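Local coordinates for protein putative N-acetylmuramoyl-L-alanine amidase,autolysin cwp6 (Peptoclostridium difficile, PDB 5J72) that probably cleaves the amide bond between N-acetylmuramic acid and L-alanine in peptidoglycan, using a zinc-dependent amidase domain joined to cell-wall-anchoring CWB2 repeats, at residues Met38-Leu44 with Pro67-Trp73; Ile147-Trp152 with Ala380-Lys386; Ala311-Ser317 with Gly335-Val341; Lys478-Leu482 with Met501-Asp506. All blocks are in the same frame, centred on the assembly; numbering follows the deposited sequence. Where two conformers were deposited one is given.

Contact 1. Residues Met38-Leu44 with Pro67-Trp73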
# COMPACT_ATOMS: atom_id res chain seq x y z
N MET A 38 7.65 -32.73 -6.42
CA MET A 38 8.27 -32.90 -7.73
C MET A 38 7.60 -31.97 -8.68
O MET A 38 6.39 -31.73 -8.56
CB MET A 38 8.04 -34.32 -8.35
CG MET A 38 8.74 -35.44 -7.57
SD MET A 38 10.54 -35.56 -7.88
CE MET A 38 10.57 -36.26 -9.59
N CYS A 39 8.37 -31.45 -9.63
CA CYS A 39 7.77 -30.69 -10.72
C CYS A 39 8.33 -31.47 -11.99
O CYS A 39 9.52 -31.37 -12.27
CB CYS A 39 8.22 -29.23 -10.70
SG CYS A 39 7.58 -28.31 -12.15
N TYR A 40 7.45 -32.24 -12.69
CA TYR A 40 7.84 -33.13 -13.81
C TYR A 40 8.89 -34.09 -13.23
O TYR A 40 8.54 -34.78 -12.27
CB TYR A 40 8.37 -32.28 -14.99
CG TYR A 40 8.49 -33.11 -16.24
CD1 TYR A 40 7.41 -33.86 -16.70
CD2 TYR A 40 9.69 -33.17 -16.95
CE1 TYR A 40 7.52 -34.65 -17.85
CE2 TYR A 40 9.81 -33.96 -18.09
CZ TYR A 40 8.72 -34.68 -18.54
OH TYR A 40 8.83 -35.41 -19.72
N ASP A 41 10.13 -34.11 -13.70
CA ASP A 41 11.10 -35.04 -13.13
C ASP A 41 12.08 -34.41 -12.16
O ASP A 41 13.09 -35.02 -11.80
CB ASP A 41 11.86 -35.73 -14.28
CG ASP A 41 12.68 -34.79 -15.11
OD1 ASP A 41 12.50 -33.55 -14.99
OD2 ASP A 41 13.54 -35.30 -15.89
N MET A 42 11.81 -33.17 -11.68
CA MET A 42 12.78 -32.53 -10.78
C MET A 42 12.26 -32.51 -9.32
O MET A 42 11.15 -32.10 -9.08
CB MET A 42 13.00 -31.05 -11.24
CG MET A 42 13.94 -30.29 -10.32
SD MET A 42 14.23 -28.66 -11.06
CE MET A 42 15.50 -29.05 -12.33
N PRO A 43 13.07 -32.95 -8.37
CA PRO A 43 12.67 -32.98 -6.95
C PRO A 43 13.04 -31.71 -6.21
O PRO A 43 13.99 -31.00 -6.57
CB PRO A 43 13.46 -34.18 -6.40
CG PRO A 43 14.80 -34.12 -7.22
CD PRO A 43 14.38 -33.63 -8.62
N LEU A 44 12.29 -31.44 -5.16
CA LEU A 44 12.54 -30.28 -4.28
C LEU A 44 12.20 -30.81 -2.87
O LEU A 44 11.16 -31.45 -2.72
CB LEU A 44 11.56 -29.16 -4.59
CG LEU A 44 11.73 -27.91 -3.64
CD1 LEU A 44 12.97 -27.19 -4.00
CD2 LEU A 44 10.60 -26.94 -3.91
N PRO A 67 12.78 -25.65 -12.86
CA PRO A 67 12.33 -26.78 -13.66
C PRO A 67 12.45 -26.61 -15.17
O PRO A 67 12.14 -25.56 -15.71
CB PRO A 67 10.89 -27.00 -13.15
CG PRO A 67 10.44 -25.56 -12.88
CD PRO A 67 11.63 -24.96 -12.19
N GLU A 68 12.90 -27.69 -15.84
CA GLU A 68 13.06 -27.66 -17.31
C GLU A 68 11.71 -27.66 -18.02
O GLU A 68 11.59 -27.16 -19.14
CB GLU A 68 13.85 -28.91 -17.79
CG GLU A 68 15.27 -28.91 -17.22
CD GLU A 68 16.16 -27.80 -17.78
OE1 GLU A 68 15.81 -27.11 -18.75
OE2 GLU A 68 17.26 -27.61 -17.23
N TYR A 69 10.70 -28.23 -17.34
CA TYR A 69 9.38 -28.32 -17.98
C TYR A 69 8.36 -28.37 -16.85
O TYR A 69 8.64 -29.02 -15.82
CB TYR A 69 9.30 -29.63 -18.83
CG TYR A 69 7.96 -29.92 -19.48
CD1 TYR A 69 7.35 -28.99 -20.31
CD2 TYR A 69 7.30 -31.14 -19.26
CE1 TYR A 69 6.11 -29.25 -20.89
CE2 TYR A 69 6.08 -31.41 -19.86
CZ TYR A 69 5.49 -30.47 -20.66
OH TYR A 69 4.27 -30.73 -21.23
N LEU A 70 7.19 -27.72 -17.10
CA LEU A 70 6.10 -27.55 -16.10
C LEU A 70 6.58 -26.58 -15.01
O LEU A 70 7.77 -26.23 -14.90
CB LEU A 70 5.60 -28.87 -15.43
CG LEU A 70 5.24 -29.96 -16.43
CD1 LEU A 70 4.62 -31.23 -15.78
CD2 LEU A 70 4.23 -29.33 -17.36
N ASN A 71 5.64 -26.09 -14.20
CA ASN A 71 6.04 -25.14 -13.18
C ASN A 71 5.15 -25.24 -11.95
O ASN A 71 4.93 -24.22 -11.24
CB ASN A 71 6.01 -23.67 -13.75
CG ASN A 71 4.60 -23.16 -14.04
OD1 ASN A 71 3.65 -23.93 -14.22
ND2 ASN A 71 4.38 -21.83 -14.03
N VAL A 72 4.65 -26.45 -11.67
CA VAL A 72 3.84 -26.61 -10.45
C VAL A 72 4.50 -27.70 -9.60
O VAL A 72 4.68 -28.83 -10.09
CB VAL A 72 2.39 -27.01 -10.78
CG1 VAL A 72 1.63 -27.26 -9.46
CG2 VAL A 72 1.71 -25.90 -11.62
N TRP A 73 4.87 -27.37 -8.37
CA TRP A 73 5.47 -28.30 -7.45
C TRP A 73 4.35 -29.08 -6.79
O TRP A 73 3.46 -28.47 -6.20
CB TRP A 73 6.24 -27.52 -6.37
CG TRP A 73 7.41 -26.83 -6.90
CD1 TRP A 73 7.56 -25.49 -7.13
CD2 TRP A 73 8.63 -27.46 -7.37
NE1 TRP A 73 8.78 -25.25 -7.75
CE2 TRP A 73 9.46 -26.45 -7.90
CE3 TRP A 73 9.10 -28.79 -7.37
CZ2 TRP A 73 10.73 -26.72 -8.43
CZ3 TRP A 73 10.37 -29.07 -7.90
CH2 TRP A 73 11.16 -28.04 -8.43
O HOH W 1 10.89 -30.08 -14.46
O HOH W 2 13.49 -30.34 -14.70
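Cys39 and Leu44 hold the indole of Trp73 between them. Cys39 CB lies over one face, 3.6 Å from the centroid of the Trp73 six-membered ring and 17° off its normal, while Leu44 CB sits over the opposite face, 3.5 Å from Trp73 CZ3. At the rim, Met42 O comes near the ring plane, 3.3 Å from Trp73 CZ3. With its sulfur anti to the backbone N (chi1 175°), Cys39 holds SG above the same face as its CB, at a distance and directed away from the ring, so that it enters the bend of 67-73 and meets Pro67 CB at 3.7 Å and the Leu70 carbonyl. Residues 39-42 form a type II' beta turn, the tip of the antiparallel hairpin of strands 30-39 and 42-51 in the N-terminal domain, and the loop leading into strand 72-82 wraps against it. On the turn itself, the face of Tyr40 receives the edge of Tyr69 in a T-shaped pair, planes at 90°, with Tyr69 CD2 3.7 Å from Tyr40 CD1. Water 1 bridges the two backbones, donating to Cys39 O at 2.9 Å and to Tyr69 O at 2.8 Å. Further out, Gln108 of strand 106-113 accepts from Trp73 NE1, and the Tyr63 ring also meets the indole.

Contact 2. Residues Ile147-Trp152 with Ala380-Lys386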
# COMPACT_ATOMS: atom_id res chain seq x y z
N ILE A 147 -9.71 -14.71 -2.91
CA ILE A 147 -8.62 -14.51 -1.96
C ILE A 147 -8.56 -15.72 -0.99
O ILE A 147 -7.49 -16.23 -0.66
CB ILE A 147 -8.88 -13.18 -1.21
CG1 ILE A 147 -8.58 -11.96 -2.16
CG2 ILE A 147 -7.91 -13.08 0.01
CD1 ILE A 147 -9.15 -10.62 -1.55
N SER A 148 -9.72 -16.12 -0.54
CA SER A 148 -9.90 -17.27 0.35
C SER A 148 -9.31 -18.56 -0.30
O SER A 148 -8.53 -19.30 0.32
CB SER A 148 -11.43 -17.42 0.62
OG SER A 148 -11.59 -18.57 1.43
N LYS A 149 -9.61 -18.79 -1.58
CA LYS A 149 -9.08 -19.98 -2.31
C LYS A 149 -7.62 -19.91 -2.46
O LYS A 149 -6.94 -20.93 -2.48
CB LYS A 149 -9.72 -20.06 -3.69
CG LYS A 149 -11.13 -20.54 -3.56
CD LYS A 149 -11.85 -20.52 -4.92
CE LYS A 149 -13.25 -21.08 -4.69
NZ LYS A 149 -14.12 -21.06 -5.92
N GLN A 150 -7.08 -18.70 -2.58
CA GLN A 150 -5.62 -18.59 -2.69
C GLN A 150 -4.89 -18.91 -1.43
O GLN A 150 -3.89 -19.65 -1.48
CB GLN A 150 -5.25 -17.12 -3.11
CG GLN A 150 -3.76 -16.94 -3.42
CD GLN A 150 -3.33 -17.75 -4.64
OE1 GLN A 150 -4.15 -18.09 -5.52
NE2 GLN A 150 -2.01 -18.01 -4.74
N GLY A 151 -5.31 -18.39 -0.26
CA GLY A 151 -4.48 -18.67 0.92
C GLY A 151 -4.99 -19.82 1.78
O GLY A 151 -4.31 -20.28 2.72
N TRP A 152 -6.22 -20.31 1.46
CA TRP A 152 -6.87 -21.38 2.30
C TRP A 152 -7.46 -22.42 1.36
O TRP A 152 -8.62 -22.85 1.49
CB TRP A 152 -8.00 -20.70 3.18
CG TRP A 152 -7.39 -19.78 4.17
CD1 TRP A 152 -7.03 -20.07 5.47
CD2 TRP A 152 -7.01 -18.39 3.95
NE1 TRP A 152 -6.48 -18.95 6.07
CE2 TRP A 152 -6.45 -17.91 5.15
CE3 TRP A 152 -7.07 -17.53 2.85
CZ2 TRP A 152 -5.98 -16.58 5.29
CZ3 TRP A 152 -6.59 -16.21 2.97
CH2 TRP A 152 -6.07 -15.75 4.19
N ALA A 380 -8.28 -8.43 1.36
CA ALA A 380 -6.91 -8.83 1.02
C ALA A 380 -6.04 -8.86 2.25
O ALA A 380 -5.01 -9.52 2.27
CB ALA A 380 -6.33 -7.81 0.00
N GLY A 381 -6.46 -8.14 3.31
CA GLY A 381 -5.60 -8.03 4.49
C GLY A 381 -5.09 -9.32 5.09
O GLY A 381 -3.88 -9.44 5.37
N PRO A 382 -5.97 -10.32 5.34
CA PRO A 382 -5.52 -11.61 5.95
C PRO A 382 -4.44 -12.33 5.08
O PRO A 382 -3.56 -12.99 5.56
CB PRO A 382 -6.86 -12.40 6.10
CG PRO A 382 -7.85 -11.31 6.29
CD PRO A 382 -7.44 -10.26 5.26
N LEU A 383 -4.62 -12.18 3.77
CA LEU A 383 -3.66 -12.82 2.83
C LEU A 383 -2.37 -12.07 2.81
O LEU A 383 -1.28 -12.67 2.87
CB LEU A 383 -4.29 -12.88 1.40
CG LEU A 383 -3.28 -13.51 0.35
CD1 LEU A 383 -3.01 -14.99 0.68
CD2 LEU A 383 -3.94 -13.40 -1.07
N ALA A 384 -2.44 -10.71 2.78
CA ALA A 384 -1.21 -9.90 2.84
C ALA A 384 -0.46 -10.24 4.16
O ALA A 384 0.76 -10.40 4.23
CB ALA A 384 -1.62 -8.40 2.83
N ALA A 385 -1.23 -10.37 5.26
CA ALA A 385 -0.57 -10.68 6.55
C ALA A 385 0.12 -12.11 6.49
O ALA A 385 1.22 -12.27 6.97
CB ALA A 385 -1.62 -10.72 7.64
N LYS A 386 -0.57 -13.09 5.95
CA LYS A 386 -0.03 -14.48 5.81
C LYS A 386 1.29 -14.44 4.95
O LYS A 386 2.30 -15.05 5.29
CB LYS A 386 -1.10 -15.33 5.06
CG LYS A 386 -0.64 -16.82 4.87
CD LYS A 386 -1.79 -17.61 4.19
CE LYS A 386 -1.31 -19.02 3.82
NZ LYS A 386 -1.10 -19.90 5.02
O HOH W 3 -3.81 -20.52 5.87
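Ile147 and Leu383 form the apolar centre of a helix-helix contact between two CWB2 regions: the short segments 147-151 and 380-386 run nearly parallel, their axes 9.7 Å apart at a crossing angle of 20°. Ile147 CG2 rests on Leu383 CB at 3.9 Å, and the other branch of the isoleucine carries CD1 to 3.7 Å from Ala380 N. One turn later Gly151 offers bare backbone, which lets Leu383 CD1 settle 4.0 Å from Gly151 CA. In Leu383 CG stands opposite the residue's own N (chi1 178°), a setting from which the two methyls part, CD1 toward Gly151 and CD2 toward Ile147. Trp152, the residue at which the chain leaves helical geometry, enters edge-on: its CH2 lies 3.9 Å from Pro382 CB, and Pro382 C and Leu383 N lie near the ring plane. Its NE1 is held by Asp181 O, and Leu135 of strand 128-135 packs on both Ile147 and Leu383.

The packing is looser toward Lys386, where polar atoms and a water replace methyl contacts. Here the lysine chain is extended until chi4 bends it (70°), with CE 3.4 Å from Gly151 O. Lys386 NZ also donates to Leu7 O, close to the bound calcium ion. Water 3 completes this side, accepting from Lys386 NZ at 2.9 Å and donating to Gly151 O at 3.2 Å.

Contact 3. Residues Ala311-Ser317 with Gly335-Val341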
# COMPACT_ATOMS: atom_id res chain seq x y z
N ALA A 311 3.53 2.16 20.60
CA ALA A 311 2.29 2.70 20.04
C ALA A 311 2.68 3.50 18.79
O ALA A 311 3.65 4.28 18.82
CB ALA A 311 1.57 3.60 21.02
N TYR A 312 1.95 3.33 17.71
CA TYR A 312 2.19 4.06 16.48
C TYR A 312 0.96 4.82 16.17
O TYR A 312 -0.12 4.38 16.54
CB TYR A 312 2.51 3.11 15.31
CG TYR A 312 3.83 2.43 15.49
CD1 TYR A 312 3.91 1.21 16.16
CD2 TYR A 312 5.02 3.02 15.05
CE1 TYR A 312 5.13 0.59 16.39
CE2 TYR A 312 6.25 2.40 15.28
CZ TYR A 312 6.30 1.20 15.95
OH TYR A 312 7.49 0.58 16.22
N TYR A 313 1.09 5.99 15.54
CA TYR A 313 -0.05 6.84 15.20
C TYR A 313 -0.12 7.00 13.70
O TYR A 313 0.79 7.60 13.10
CB TYR A 313 0.13 8.24 15.86
CG TYR A 313 0.47 8.11 17.32
CD1 TYR A 313 -0.54 7.97 18.29
CD2 TYR A 313 1.79 8.09 17.76
CE1 TYR A 313 -0.23 7.82 19.63
CE2 TYR A 313 2.10 7.93 19.10
CZ TYR A 313 1.10 7.78 20.03
OH TYR A 313 1.40 7.57 21.36
N ILE A 314 -1.19 6.53 13.06
CA ILE A 314 -1.30 6.61 11.62
C ILE A 314 -2.27 7.72 11.32
O ILE A 314 -3.45 7.56 11.60
CB ILE A 314 -1.83 5.25 10.99
CG1 ILE A 314 -1.05 4.04 11.58
CG2 ILE A 314 -1.73 5.27 9.43
CD1 ILE A 314 0.51 4.10 11.42
N GLY A 315 -1.82 8.83 10.77
CA GLY A 315 -2.73 9.94 10.52
C GLY A 315 -2.02 11.26 10.87
O GLY A 315 -1.11 11.25 11.69
N GLY A 316 -2.43 12.37 10.24
CA GLY A 316 -1.81 13.66 10.52
C GLY A 316 -2.39 14.29 11.79
O GLY A 316 -3.23 13.70 12.47
N SER A 317 -1.92 15.51 12.10
CA SER A 317 -2.29 16.32 13.27
C SER A 317 -3.77 16.58 13.39
O SER A 317 -4.30 16.67 14.49
CB SER A 317 -1.59 17.69 13.18
OG SER A 317 -0.25 17.39 13.51
N GLY A 335 6.07 5.43 22.62
CA GLY A 335 4.87 5.96 21.98
C GLY A 335 4.95 7.45 21.73
O GLY A 335 3.96 8.14 21.85
N THR A 336 6.16 7.97 21.40
CA THR A 336 6.30 9.41 21.14
C THR A 336 5.89 9.73 19.72
O THR A 336 5.61 8.82 18.92
CB THR A 336 7.75 9.88 21.35
OG1 THR A 336 8.56 9.40 20.28
CG2 THR A 336 8.33 9.37 22.70
N SER A 337 5.91 11.03 19.38
CA SER A 337 5.52 11.52 18.06
C SER A 337 6.41 11.02 17.00
O SER A 337 6.06 11.11 15.82
CB SER A 337 5.50 13.06 18.07
OG SER A 337 6.81 13.54 18.34
N LYS A 338 7.57 10.49 17.36
CA LYS A 338 8.46 9.90 16.37
C LYS A 338 7.73 8.70 15.64
O LYS A 338 8.11 8.29 14.55
CB LYS A 338 9.68 9.35 17.08
CG LYS A 338 10.85 9.08 16.15
CD LYS A 338 11.16 7.58 16.03
CE LYS A 338 11.93 7.28 14.76
NZ LYS A 338 11.46 6.03 14.08
N ASN A 339 6.71 8.14 16.31
CA ASN A 339 6.00 6.97 15.78
C ASN A 339 4.79 7.38 14.98
O ASN A 339 3.94 6.53 14.67
CB ASN A 339 5.57 6.07 16.95
CG ASN A 339 6.77 5.41 17.59
OD1 ASN A 339 7.89 5.55 17.08
ND2 ASN A 339 6.63 4.62 18.64
N ARG A 340 4.68 8.67 14.62
CA ARG A 340 3.58 9.08 13.75
C ARG A 340 3.92 8.84 12.28
O ARG A 340 5.02 9.14 11.84
CB ARG A 340 3.25 10.59 13.89
CG ARG A 340 2.10 11.01 12.97
CD ARG A 340 2.01 12.56 12.81
NE ARG A 340 1.70 13.23 14.09
CZ ARG A 340 0.48 13.38 14.61
NH1 ARG A 340 -0.58 12.87 14.00
NH2 ARG A 340 0.31 14.07 15.74
N VAL A 341 2.98 8.32 11.50
CA VAL A 341 3.22 8.15 10.08
C VAL A 341 2.03 8.79 9.41
O VAL A 341 0.88 8.47 9.75
CB VAL A 341 3.31 6.64 9.65
CG1 VAL A 341 3.40 6.54 8.12
CG2 VAL A 341 4.54 5.98 10.30
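Asn339 lays its amide over the Tyr312 ring at a shallow tilt, the two planes 24° apart. Asn339 ND2 stands over one ring face, displaced toward the rim, and Tyr312 CD2 is 3.6 Å from Asn339 CB. The amide is kept from rotating by its nitrogen, which donates to Ala311 O at 3.0 Å with the acceptor close to the amide plane, and also donates to Asn334 OD1.

Tyr313 points to the other side of the sheet from Ile314. Its ring turns an edge, not a face, to the incoming chain, and its hydroxyl donates to Gly335 O at 2.7 Å. The carbonyls of Gly335 and Thr336 both lie near that ring's plane. Arg340 shares this side. Its chain is extended through chi2 and turned at chi3 (-64°), which brings NH1 back to Gly315 O at 2.9 Å. That acceptor lies 2° from the guanidinium plane, whereas Ser317 OG stands above one face. Leu320 O receives a further bond from Arg340 NH1. On the reverse side Ile314 and Val341 run side by side, pointing the same way, with Ile314 CD1 4.2 Å from Val341 CB.

The backbone supplies the frame: Tyr313 N donates to Asn339 O, Val341 N to Tyr313 O at 2.8 Å, and Gly315 N to Val341 O. Tyr313 pairs with Arg340 and Ile314 with Val341, a parallel ladder joining strands 308-314 and 334-341 at one margin of a four-stranded parallel sheet, with helix 322-329 making the beta-alpha-beta crossover between them.

Contact 4. Residues Lys478-Leu482 with Met501-Asp506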
# COMPACT_ATOMS: atom_id res chain seq x y z
N LYS A 478 13.70 22.98 -1.58
CA LYS A 478 13.74 21.65 -2.23
C LYS A 478 12.67 20.68 -1.70
O LYS A 478 12.21 19.79 -2.43
CB LYS A 478 15.15 21.02 -2.10
CG LYS A 478 15.49 20.48 -0.69
CD LYS A 478 16.74 19.54 -0.78
CE LYS A 478 17.39 19.27 0.56
NZ LYS A 478 18.34 18.09 0.42
N LYS A 479 12.24 20.84 -0.46
CA LYS A 479 11.22 19.89 -0.01
C LYS A 479 9.79 20.42 -0.34
O LYS A 479 8.87 19.63 -0.59
CB LYS A 479 11.26 19.75 1.48
CG LYS A 479 12.62 19.25 1.94
CD LYS A 479 12.71 19.30 3.42
CE LYS A 479 13.98 18.61 3.88
NZ LYS A 479 14.10 18.70 5.35
N TYR A 480 9.61 21.75 -0.32
CA TYR A 480 8.29 22.27 -0.62
C TYR A 480 8.08 22.10 -2.10
O TYR A 480 6.93 21.87 -2.52
CB TYR A 480 8.23 23.76 -0.26
CG TYR A 480 7.71 23.97 1.13
CD1 TYR A 480 6.41 24.39 1.36
CD2 TYR A 480 8.54 23.76 2.24
CE1 TYR A 480 5.93 24.61 2.64
CE2 TYR A 480 8.07 23.98 3.53
CZ TYR A 480 6.77 24.41 3.72
OH TYR A 480 6.28 24.66 4.99
N THR A 481 9.18 22.20 -2.92
CA THR A 481 8.89 22.05 -4.35
C THR A 481 8.55 20.61 -4.60
O THR A 481 7.67 20.33 -5.45
CB THR A 481 10.08 22.47 -5.27
OG1 THR A 481 11.21 21.64 -4.99
CG2 THR A 481 10.48 23.91 -5.07
N LEU A 482 9.26 19.67 -3.95
CA LEU A 482 8.91 18.26 -4.20
C LEU A 482 7.43 17.92 -3.76
O LEU A 482 6.71 17.26 -4.50
CB LEU A 482 9.89 17.28 -3.48
CG LEU A 482 9.50 15.81 -3.69
CD1 LEU A 482 9.57 15.45 -5.16
CD2 LEU A 482 10.46 14.96 -2.86
N MET A 501 8.16 13.20 -14.08
CA MET A 501 8.75 14.14 -13.13
C MET A 501 10.26 14.13 -13.31
O MET A 501 10.83 13.06 -13.48
CB MET A 501 8.44 13.71 -11.68
CG MET A 501 6.92 13.71 -11.34
SD MET A 501 6.62 13.49 -9.60
CE MET A 501 7.24 15.11 -8.96
N THR A 502 10.94 15.26 -13.26
CA THR A 502 12.40 15.21 -13.41
C THR A 502 13.01 14.44 -12.22
O THR A 502 13.98 13.73 -12.39
CB THR A 502 13.00 16.64 -13.50
OG1 THR A 502 12.55 17.38 -12.37
CG2 THR A 502 12.59 17.38 -14.78
N ARG A 503 12.42 14.58 -11.04
CA ARG A 503 12.81 13.81 -9.86
C ARG A 503 11.55 13.59 -9.02
O ARG A 503 10.64 14.46 -9.00
CB ARG A 503 13.88 14.53 -9.03
CG ARG A 503 13.39 15.84 -8.37
CD ARG A 503 14.48 16.48 -7.45
NE ARG A 503 14.04 17.77 -6.88
CZ ARG A 503 13.65 17.90 -5.62
NH1 ARG A 503 13.60 16.86 -4.80
NH2 ARG A 503 13.30 19.11 -5.17
N ASP A 504 11.45 12.44 -8.35
CA ASP A 504 10.27 12.22 -7.51
C ASP A 504 10.72 11.97 -6.10
O ASP A 504 9.93 11.57 -5.24
CB ASP A 504 9.44 11.04 -8.02
CG ASP A 504 10.30 9.84 -8.38
OD1 ASP A 504 11.15 9.44 -7.55
OD2 ASP A 504 10.11 9.30 -9.48
N THR A 505 11.99 12.22 -5.84
CA THR A 505 12.52 12.08 -4.51
C THR A 505 13.62 13.11 -4.29
O THR A 505 14.01 13.83 -5.22
CB THR A 505 13.11 10.64 -4.34
OG1 THR A 505 13.23 10.40 -2.93
CG2 THR A 505 14.43 10.51 -5.01
N ASP A 506 14.16 13.18 -3.08
CA ASP A 506 15.23 14.12 -2.83
C ASP A 506 16.47 13.61 -3.52
O ASP A 506 16.94 12.54 -3.18
CB ASP A 506 15.47 14.28 -1.32
CG ASP A 506 16.49 15.36 -0.98
OD1 ASP A 506 16.64 16.31 -1.77
OD2 ASP A 506 17.11 15.27 0.08
O HOH W 4 13.68 17.28 -2.09
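The carbonyl oxygen of Lys478 is gripped by Arg503 NH2 from the facing loop and by water 4. Arg503 NH2 reaches it at 3.0 Å with an N-H...O angle of 169°, in the carbonyl plane and on a lone pair, and water 4 donates to it at 2.9 Å. The weak helical bond from Leu482 N uses the same oxygen. Water 4 also accepts from Arg503 NH1 at 2.7 Å and donates to Asp506 OD1, so one molecule ties helix, guanidinium and carboxylate together.

Arg503 is straight from CG to NE, and its planar end is fixed by bonds on several sides: NH1 donates to Thr505 O at 3.1 Å, a partner close to the guanidinium plane, while NE binds Pro458 O and NH2 also binds Gly459 O. Gly459 O is shared with Thr481 OG1. Lys478 extends beyond CG to a salt bridge in which NZ lies 3.1 Å from Asp506 OD2, on its syn lone pair; Gly462 adds to both partners, its O accepting from NZ and its N donating to Asp506 OD1.

Leu482 is the apolar counterpart. It sends its two methyls to neighbouring points of the loop backbone, CD1 to 3.8 Å from Asp504 C and CD2 to 3.9 Å from Thr505 CA. The contact joins the loop after strand 498-501 to the start of helix 477-494, whose first residue, Glu477, binds the zinc ion with His460 and His530, consistent with the active site of a zinc-dependent amidase.

In the fold
From the N terminus, contact 1 closes first, a short loop of 22 residues within the N-terminal domain. Contact 2 then opens and closes only after 227 intervening residues, bringing the first and third CWB2 regions together. Contact 3 is nested inside that long loop; it closes a local beta-alpha-beta unit, and its centre lies about 28 Å from that of contact 2. Contact 4 follows in series within the amidase domain, closing an 18-residue loop made of the rest of helix 477-494 and most of strand 498-501. None of the four touch: contacts 3 and 4 have nearest atoms about 13 Å apart, and contacts 1 and 2 about 11 Å. Only contact 2 joins parts distant in sequence.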